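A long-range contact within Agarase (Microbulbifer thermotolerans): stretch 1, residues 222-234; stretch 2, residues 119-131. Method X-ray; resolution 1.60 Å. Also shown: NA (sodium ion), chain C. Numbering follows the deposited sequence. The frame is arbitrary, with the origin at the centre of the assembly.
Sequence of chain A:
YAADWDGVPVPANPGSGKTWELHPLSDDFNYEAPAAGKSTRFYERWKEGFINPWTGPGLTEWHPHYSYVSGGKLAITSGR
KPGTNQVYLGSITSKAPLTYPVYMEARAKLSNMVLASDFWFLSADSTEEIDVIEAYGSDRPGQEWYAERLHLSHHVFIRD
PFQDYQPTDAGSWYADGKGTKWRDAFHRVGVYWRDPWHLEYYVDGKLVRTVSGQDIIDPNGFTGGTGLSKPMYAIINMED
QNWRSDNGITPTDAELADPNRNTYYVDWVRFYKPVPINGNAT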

ATOM      1  N   PHE A 222       0.273  15.072 -17.178  1.00 15.63           N
ATOM      2  CA  PHE A 222      -0.047  15.672 -15.891  1.00 15.84           C
ATOM      3  C   PHE A 222       1.173  16.034 -15.044  1.00 15.19           C
ATOM      4  O   PHE A 222       1.085  16.910 -14.178  1.00 16.47           O
ATOM      5  CB  PHE A 222      -0.963  14.762 -15.053  1.00 16.20           C
ATOM      6  CG  PHE A 222      -2.336  14.512 -15.637  1.00 17.41           C
ATOM      7  CD1 PHE A 222      -2.837  15.245 -16.697  1.00 18.05           C
ATOM      8  CD2 PHE A 222      -3.145  13.538 -15.065  1.00 17.38           C
ATOM      9  CE1 PHE A 222      -4.114  14.994 -17.191  1.00 18.29           C
ATOM     10  CE2 PHE A 222      -4.414  13.280 -15.549  1.00 18.56           C
ATOM     11  CZ  PHE A 222      -4.899  14.007 -16.619  1.00 18.51           C
ATOM     12  N   THR A 223       2.296  15.344 -15.263  1.00 14.65           N
ATOM     13  CA  THR A 223       3.529  15.649 -14.561  1.00 14.08           C
ATOM     14  C   THR A 223       4.425  16.651 -15.304  1.00 14.89           C
ATOM     15  O   THR A 223       5.521  16.930 -14.850  1.00 14.60           O
ATOM     16  CB  THR A 223       4.370  14.383 -14.288  1.00 13.24           C
ATOM     17  OG1 THR A 223       4.961  13.900 -15.494  1.00 12.54           O
ATOM     18  CG2 THR A 223       3.510  13.281 -13.639  1.00 13.54           C
ATOM     19  N   GLY A 224       3.965  17.205 -16.425  1.00 15.90           N
ATOM     20  CA  GLY A 224       4.753  18.230 -17.110  1.00 16.21           C
ATOM     21  C   GLY A 224       6.110  17.711 -17.557  1.00 15.67           C
ATOM     22  O   GLY A 224       7.099  18.450 -17.515  1.00 17.30           O
ATOM     23  N   GLY A 225       6.177  16.441 -17.954  1.00 15.46           N
ATOM     24  CA  GLY A 225       7.420  15.831 -18.443  1.00 15.34           C
ATOM     25  C   GLY A 225       8.419  15.359 -17.392  1.00 15.36           C
ATOM     26  O   GLY A 225       9.546  14.979 -17.727  1.00 16.18           O
ATOM     27  N   THR A 226       8.014  15.371 -16.124  1.00 13.93           N
ATOM     28  CA  THR A 226       8.904  14.998 -15.024  1.00 13.52           C
ATOM     29  C   THR A 226       8.739  13.556 -14.540  1.00 13.13           C
ATOM     30  O   THR A 226       9.647  13.038 -13.871  1.00 12.73           O
ATOM     31  CB  THR A 226       8.737  15.935 -13.816  1.00 13.58           C
ATOM     32  OG1 THR A 226       7.418  15.795 -13.262  1.00 13.85           O
ATOM     33  CG2 THR A 226       8.942  17.400 -14.198  1.00 14.33           C
ATOM     34  N   GLY A 227       7.612  12.927 -14.864  1.00 12.04           N
ATOM     35  CA  GLY A 227       7.339  11.554 -14.427  1.00 11.96           C
ATOM     36  C   GLY A 227       7.123  11.419 -12.933  1.00 11.55           C
ATOM     37  O   GLY A 227       6.839  12.388 -12.228  1.00 12.29           O
ATOM     38  N   LEU A 228       7.285  10.191 -12.446  1.00 10.42           N
ATOM     39  CA  LEU A 228       7.121   9.890 -11.017  1.00 10.85           C
ATOM     40  C   LEU A 228       8.430  10.192 -10.325  1.00 10.81           C
ATOM     41  O   LEU A 228       9.306   9.340 -10.213  1.00 11.02           O
ATOM     42  CB  LEU A 228       6.718   8.437 -10.837  1.00 10.69           C
ATOM     43  CG  LEU A 228       5.381   8.065 -11.456  1.00 10.69           C
ATOM     44  CD1 LEU A 228       5.204   6.560 -11.472  1.00 10.81           C
ATOM     45  CD2 LEU A 228       4.252   8.758 -10.707  1.00 11.00           C
ATOM     46  N   SER A 229       8.577  11.441  -9.915  1.00 10.99           N
ATOM     47  CA  SER A 229       9.880  11.987  -9.497  1.00 11.26           C
ATOM     48  C   SER A 229       9.894  12.664  -8.136  1.00 11.12           C
ATOM     49  O   SER A 229      10.965  12.865  -7.572  1.00 12.37           O
ATOM     50  CB  SER A 229      10.372  12.969 -10.559  1.00 11.07           C
ATOM     51  OG  SER A 229       9.498  14.091 -10.653  1.00 11.85           O
ATOM     52  N   LYS A 230       8.728  13.041  -7.607  1.00 10.86           N
ATOM     53  CA  LYS A 230       8.656  13.718  -6.328  1.00 10.66           C
ATOM     54  C   LYS A 230       8.910  12.734  -5.195  1.00 10.75           C
ATOM     55  O   LYS A 230       8.590  11.541  -5.324  1.00 11.03           O
ATOM     56  CB  LYS A 230       7.294  14.396  -6.146  1.00 10.85           C
ATOM     57  CG  LYS A 230       7.070  15.516  -7.152  1.00 11.20           C
ATOM     58  CD  LYS A 230       5.641  16.037  -7.193  1.00 11.53           C
ATOM     59  CE  LYS A 230       5.583  17.181  -8.191  1.00 12.06           C
ATOM     60  NZ  LYS A 230       4.242  17.778  -8.420  1.00 12.29           N
ATOM     61  N   PRO A 231       9.489  13.214  -4.079  1.00 10.46           N
ATOM     62  CA  PRO A 231       9.594  12.305  -2.936  1.00 10.40           C
ATOM     63  C   PRO A 231       8.216  11.824  -2.507  1.00 10.25           C
ATOM     64  O   PRO A 231       7.247  12.590  -2.581  1.00 10.47           O
ATOM     65  CB  PRO A 231      10.216  13.170  -1.851  1.00 10.85           C
ATOM     66  CG  PRO A 231      10.867  14.314  -2.576  1.00 11.00           C
ATOM     67  CD  PRO A 231      10.002  14.561  -3.763  1.00 11.08           C
ATOM     68  N   MET A 232       8.115  10.559  -2.097  1.00  9.83           N
ATOM     69  CA  MET A 232       6.815  10.019  -1.705  1.00  9.65           C
ATOM     70  C   MET A 232       6.873   9.386  -0.329  1.00  9.72           C
ATOM     71  O   MET A 232       7.832   8.689   0.016  1.00  9.62           O
ATOM     72  CB  MET A 232       6.323   8.967  -2.698  1.00 10.33           C
ATOM     73  CG  MET A 232       6.113   9.499  -4.102  1.00 10.29           C
ATOM     74  SD  MET A 232       5.407   8.219  -5.152  1.00 10.94           S
ATOM     75  CE  MET A 232       5.691   8.955  -6.765  1.00 10.43           C
ATOM     76  N   TYR A 233       5.811   9.609   0.440  1.00  9.52           N
ATOM     77  CA  TYR A 233       5.681   9.053   1.776  1.00  9.98           C
ATOM     78  C   TYR A 233       5.059   7.665   1.691  1.00  8.97           C
ATOM     79  O   TYR A 233       4.154   7.434   0.876  1.00  9.73           O
ATOM     80  CB  TYR A 233       4.820   9.967   2.666  1.00 10.29           C
ATOM     81  CG  TYR A 233       5.496  11.300   2.876  1.00 11.13           C
ATOM     82  CD1 TYR A 233       5.360  12.323   1.947  1.00 11.51           C
ATOM     83  CD2 TYR A 233       6.319  11.498   3.974  1.00 11.22           C
ATOM     84  CE1 TYR A 233       6.044  13.511   2.106  1.00 12.44           C
ATOM     85  CE2 TYR A 233       7.003  12.692   4.138  1.00 11.75           C
ATOM     86  CZ  TYR A 233       6.850  13.675   3.200  1.00 12.30           C
ATOM     87  OH  TYR A 233       7.537  14.872   3.347  1.00 15.25           O
ATOM     88  N   ALA A 234       5.545   6.752   2.525  1.00  8.70           N
ATOM     89  CA  ALA A 234       4.946   5.429   2.648  1.00  8.42           C
ATOM     90  C   ALA A 234       3.682   5.498   3.481  1.00  8.45           C
ATOM     91  O   ALA A 234       3.694   6.092   4.565  1.00  8.57           O
ATOM     92  CB  ALA A 234       5.946   4.483   3.283  1.00  8.49           C
TER
HETATM   93 NA    NA C 402       7.260  14.505 -11.284  1.00 14.44          NA
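Stretch 2 (119-131) FWFLSADSTEEID

Stretch 2 is a beta hairpin whose first strand, beginning before Phe119, lies antiparallel to the strand at the end of stretch 1. The two axes approach to 4.1 Å, with 146° between their N-to-C directions and a signed crossing angle of 146°. Tyr233 and Leu122 form the hydrogen-bonded pair: Tyr233 N donates to Leu122 O at 2.9 Å, and Leu122 N donates to Tyr233 O at 3.1 Å. Next to it, Ala234 faces Phe121 in a non-hydrogen-bonded pair, CA to CA 4.8 Å. Their side chains share a face, with Ala234 CB 3.5 Å from Phe121 CE1.

Within stretch 2, a type I turn from Ser123 to Ser126 leads to the second strand, 128-131. Phe121 N donates to Ile130 O at 2.8 Å, and Ile130 N to Phe121 O at 3.0 Å. This second strand meets stretch 1 through side chains. Met232 CE lies 3.8 Å from Ile130 CD1, and Leu228 CD1 lies 4.1 Å from Ile130 CG1.

Glu128 points toward stretch 1 and buries the largest area of any residue here. Its OE1 accepts from Ser229 N at 2.9 Å and from Lys230 N at 3.0 Å. Its OE2 binds the sodium ion NA at 2.3 Å. Thr226 OG1, Gly227 O and Ser229 OG each bind NA at 2.4 Å, and water 3 at 2.6 Å, so the ion ties the loop to the hairpin.

Lys230 has an extended side chain, with chi2 to chi4 all t, and its NZ reaches Asp125 and Thr127. The NZ forms a salt bridge with Asp125 OD2 at 2.8 Å and donates to Thr127 OG1 at 2.9 Å. Water 2 accepts from Lys230 NZ and donates to Glu128 OE2. The other Asp125 oxygen, OD1, accepts from Ser123 OG at 2.8 Å and Thr127 OG1 at 2.7 Å. Water 1 links Ala124 N to Pro231 O.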

ATOM      1  N   PHE A 119      -0.768  -0.602   0.636  1.00  7.52           N
ATOM      2  CA  PHE A 119       0.622  -0.221   0.929  1.00  7.67           C
ATOM      3  C   PHE A 119       1.015   0.609  -0.265  1.00  7.65           C
ATOM      4  O   PHE A 119       1.090   0.103  -1.393  1.00  7.43           O
ATOM      5  CB  PHE A 119       1.519  -1.443   1.091  1.00  7.77           C
ATOM      6  CG  PHE A 119       2.998  -1.129   1.173  1.00  7.98           C
ATOM      7  CD1 PHE A 119       3.509  -0.260   2.130  1.00  8.51           C
ATOM      8  CD2 PHE A 119       3.879  -1.753   0.287  1.00  8.32           C
ATOM      9  CE1 PHE A 119       4.897  -0.029   2.205  1.00  8.50           C
ATOM     10  CE2 PHE A 119       5.246  -1.513   0.356  1.00  8.55           C
ATOM     11  CZ  PHE A 119       5.750  -0.673   1.318  1.00  8.60           C
ATOM     12  N   TRP A 120       1.174   1.912  -0.041  1.00  7.63           N
ATOM     13  CA  TRP A 120       1.254   2.830  -1.168  1.00  7.54           C
ATOM     14  C   TRP A 120       2.052   4.082  -0.807  1.00  7.89           C
ATOM     15  O   TRP A 120       2.485   4.247   0.328  1.00  7.71           O
ATOM     16  CB  TRP A 120      -0.147   3.179  -1.666  1.00  7.76           C
ATOM     17  CG  TRP A 120      -1.003   3.918  -0.698  1.00  7.71           C
ATOM     18  CD1 TRP A 120      -1.466   3.474   0.507  1.00  7.57           C
ATOM     19  CD2 TRP A 120      -1.560   5.226  -0.880  1.00  7.71           C
ATOM     20  NE1 TRP A 120      -2.276   4.414   1.077  1.00  7.87           N
ATOM     21  CE2 TRP A 120      -2.338   5.511   0.257  1.00  7.72           C
ATOM     22  CE3 TRP A 120      -1.471   6.173  -1.889  1.00  7.97           C
ATOM     23  CZ2 TRP A 120      -3.033   6.714   0.412  1.00  7.93           C
ATOM     24  CZ3 TRP A 120      -2.142   7.376  -1.731  1.00  8.05           C
ATOM     25  CH2 TRP A 120      -2.918   7.633  -0.589  1.00  7.82           C
ATOM     26  N   PHE A 121       2.243   4.924  -1.824  1.00  8.15           N
ATOM     27  CA  PHE A 121       3.168   6.043  -1.784  1.00  8.64           C
ATOM     28  C   PHE A 121       2.559   7.262  -2.411  1.00  8.36           C
ATOM     29  O   PHE A 121       1.924   7.167  -3.438  1.00  8.59           O
ATOM     30  CB  PHE A 121       4.471   5.638  -2.510  1.00  8.81           C
ATOM     31  CG  PHE A 121       5.160   4.530  -1.798  1.00  9.50           C
ATOM     32  CD1 PHE A 121       6.089   4.814  -0.795  1.00  9.75           C
ATOM     33  CD2 PHE A 121       4.753   3.226  -1.989  1.00 10.04           C
ATOM     34  CE1 PHE A 121       6.635   3.788  -0.028  1.00  9.81           C
ATOM     35  CE2 PHE A 121       5.282   2.207  -1.218  1.00 10.12           C
ATOM     36  CZ  PHE A 121       6.217   2.495  -0.249  1.00 10.21           C
ATOM     37  N   LEU A 122       2.739   8.400  -1.763  1.00  8.59           N
ATOM     38  CA  LEU A 122       2.155   9.654  -2.246  1.00  8.71           C
ATOM     39  C   LEU A 122       3.069  10.828  -1.969  1.00  9.47           C
ATOM     40  O   LEU A 122       3.634  10.936  -0.888  1.00  9.46           O
ATOM     41  CB  LEU A 122       0.795   9.895  -1.563  1.00  8.94           C
ATOM     42  CG  LEU A 122      -0.066  11.045  -2.079  1.00  8.91           C
ATOM     43  CD1 LEU A 122      -0.492  10.812  -3.520  1.00  9.10           C
ATOM     44  CD2 LEU A 122      -1.269  11.207  -1.168  1.00  9.19           C
ATOM     45  N   SER A 123       3.198  11.712  -2.953  1.00  9.61           N
ATOM     46  CA  SER A 123       3.971  12.941  -2.787  1.00 10.03           C
ATOM     47  C   SER A 123       3.260  13.909  -1.851  1.00 10.21           C
ATOM     48  O   SER A 123       2.040  13.850  -1.695  1.00  9.99           O
ATOM     49  CB  SER A 123       4.256  13.596  -4.153  1.00 10.35           C
ATOM     50  OG  SER A 123       3.059  14.002  -4.785  1.00 10.43           O
ATOM     51  N   ALA A 124       4.018  14.813  -1.233  1.00 10.44           N
ATOM     52  CA  ALA A 124       3.449  15.747  -0.265  1.00 11.11           C
ATOM     53  C   ALA A 124       2.302  16.584  -0.830  1.00 11.35           C
ATOM     54  O   ALA A 124       1.395  16.971  -0.091  1.00 12.04           O
ATOM     55  CB  ALA A 124       4.544  16.668   0.229  1.00 11.57           C
ATOM     56  N   ASP A 125       2.358  16.860  -2.126  1.00 11.59           N
ATOM     57  CA  ASP A 125       1.356  17.674  -2.805  1.00 11.94           C
ATOM     58  C   ASP A 125       0.220  16.865  -3.428  1.00 11.79           C
ATOM     59  O   ASP A 125      -0.636  17.424  -4.123  1.00 12.54           O
ATOM     60  CB  ASP A 125       2.018  18.619  -3.836  1.00 11.81           C
ATOM     61  CG  ASP A 125       2.570  17.903  -5.069  1.00 12.34           C
ATOM     62  OD1 ASP A 125       2.421  16.673  -5.201  1.00 11.99           O
ATOM     63  OD2 ASP A 125       3.148  18.599  -5.941  1.00 12.95           O
ATOM     64  N   SER A 126       0.207  15.543  -3.193  1.00 11.29           N
ATOM     65  CA  SER A 126      -0.860  14.649  -3.687  1.00 11.75           C
ATOM     66  C   SER A 126      -1.001  14.567  -5.206  1.00 11.41           C
ATOM     67  O   SER A 126      -2.079  14.253  -5.703  1.00 12.43           O
ATOM     68  CB  SER A 126      -2.218  15.020  -3.073  1.00 11.92           C
ATOM     69  OG  SER A 126      -2.193  14.848  -1.684  1.00 12.88           O
ATOM     70  N   THR A 127       0.083  14.811  -5.948  1.00 10.79           N
ATOM     71  CA  THR A 127       0.031  14.740  -7.398  1.00 11.14           C
ATOM     72  C   THR A 127       0.627  13.466  -7.974  1.00 10.77           C
ATOM     73  O   THR A 127       0.330  13.128  -9.103  1.00 11.00           O
ATOM     74  CB  THR A 127       0.737  15.940  -8.073  1.00 11.38           C
ATOM     75  OG1 THR A 127       2.134  15.950  -7.747  1.00 11.49           O
ATOM     76  CG2 THR A 127       0.079  17.256  -7.654  1.00 11.97           C
ATOM     77  N   GLU A 128       1.458  12.753  -7.200  1.00 10.18           N
ATOM     78  CA  GLU A 128       2.154  11.567  -7.704  1.00 10.07           C
ATOM     79  C   GLU A 128       2.039  10.435  -6.696  1.00  9.40           C
ATOM     80  O   GLU A 128       2.331  10.629  -5.507  1.00  9.12           O
ATOM     81  CB  GLU A 128       3.624  11.892  -8.027  1.00 10.65           C
ATOM     82  CG  GLU A 128       3.762  12.900  -9.160  1.00 10.94           C
ATOM     83  CD  GLU A 128       5.170  13.340  -9.451  1.00 11.97           C
ATOM     84  OE1 GLU A 128       6.145  12.680  -9.007  1.00 11.34           O
ATOM     85  OE2 GLU A 128       5.284  14.396 -10.140  1.00 12.50           O
ATOM     86  N   GLU A 129       1.613   9.267  -7.182  1.00  9.19           N
ATOM     87  CA  GLU A 129       1.264   8.120  -6.344  1.00  9.38           C
ATOM     88  C   GLU A 129       1.742   6.821  -6.972  1.00  9.43           C
ATOM     89  O   GLU A 129       1.571   6.618  -8.177  1.00  9.16           O
ATOM     90  CB  GLU A 129      -0.260   8.059  -6.155  1.00  9.71           C
ATOM     91  CG  GLU A 129      -0.795   6.765  -5.529  1.00  9.79           C
ATOM     92  CD  GLU A 129      -2.291   6.789  -5.260  1.00 10.04           C
ATOM     93  OE1 GLU A 129      -2.918   7.874  -5.345  1.00 11.35           O
ATOM     94  OE2 GLU A 129      -2.859   5.722  -4.951  1.00  9.93           O
ATOM     95  N   ILE A 130       2.307   5.933  -6.150  1.00  9.39           N
ATOM     96  CA  ILE A 130       2.611   4.557  -6.556  1.00  9.86           C
ATOM     97  C   ILE A 130       1.896   3.610  -5.600  1.00  9.99           C
ATOM     98  O   ILE A 130       2.035   3.750  -4.381  1.00  9.86           O
ATOM     99  CB  ILE A 130       4.122   4.290  -6.547  1.00 10.22           C
ATOM    100  CG1 ILE A 130       4.813   5.203  -7.572  1.00 10.28           C
ATOM    101  CG2 ILE A 130       4.436   2.827  -6.862  1.00 10.49           C
ATOM    102  CD1 ILE A 130       6.323   5.277  -7.459  1.00 10.61           C
ATOM    103  N   ASP A 131       1.109   2.680  -6.153  1.00 10.14           N
ATOM    104  CA  ASP A 131       0.370   1.676  -5.367  1.00 11.02           C
ATOM    105  C   ASP A 131       1.011   0.302  -5.441  1.00 12.39           C
ATOM    106  O   ASP A 131       0.949  -0.362  -6.507  1.00 16.36           O
ATOM    107  CB  ASP A 131      -1.045   1.579  -5.885  1.00 11.41           C
ATOM    108  CG  ASP A 131      -1.703   2.908  -5.942  1.00 11.40           C
ATOM    109  OD1 ASP A 131      -1.807   3.520  -4.841  1.00 11.40           O
ATOM    110  OD2 ASP A 131      -2.056   3.356  -7.048  1.00 10.83           O
TER
HETATM  111  O   HOH W   1       6.894  15.124  -1.774  1.00 13.73           O
HETATM  112  O   HOH W   2       3.527  16.203 -10.824  1.00 14.98           O
HETATM  113  O   HOH W   3       8.173  16.776 -10.375  1.00 19.80           O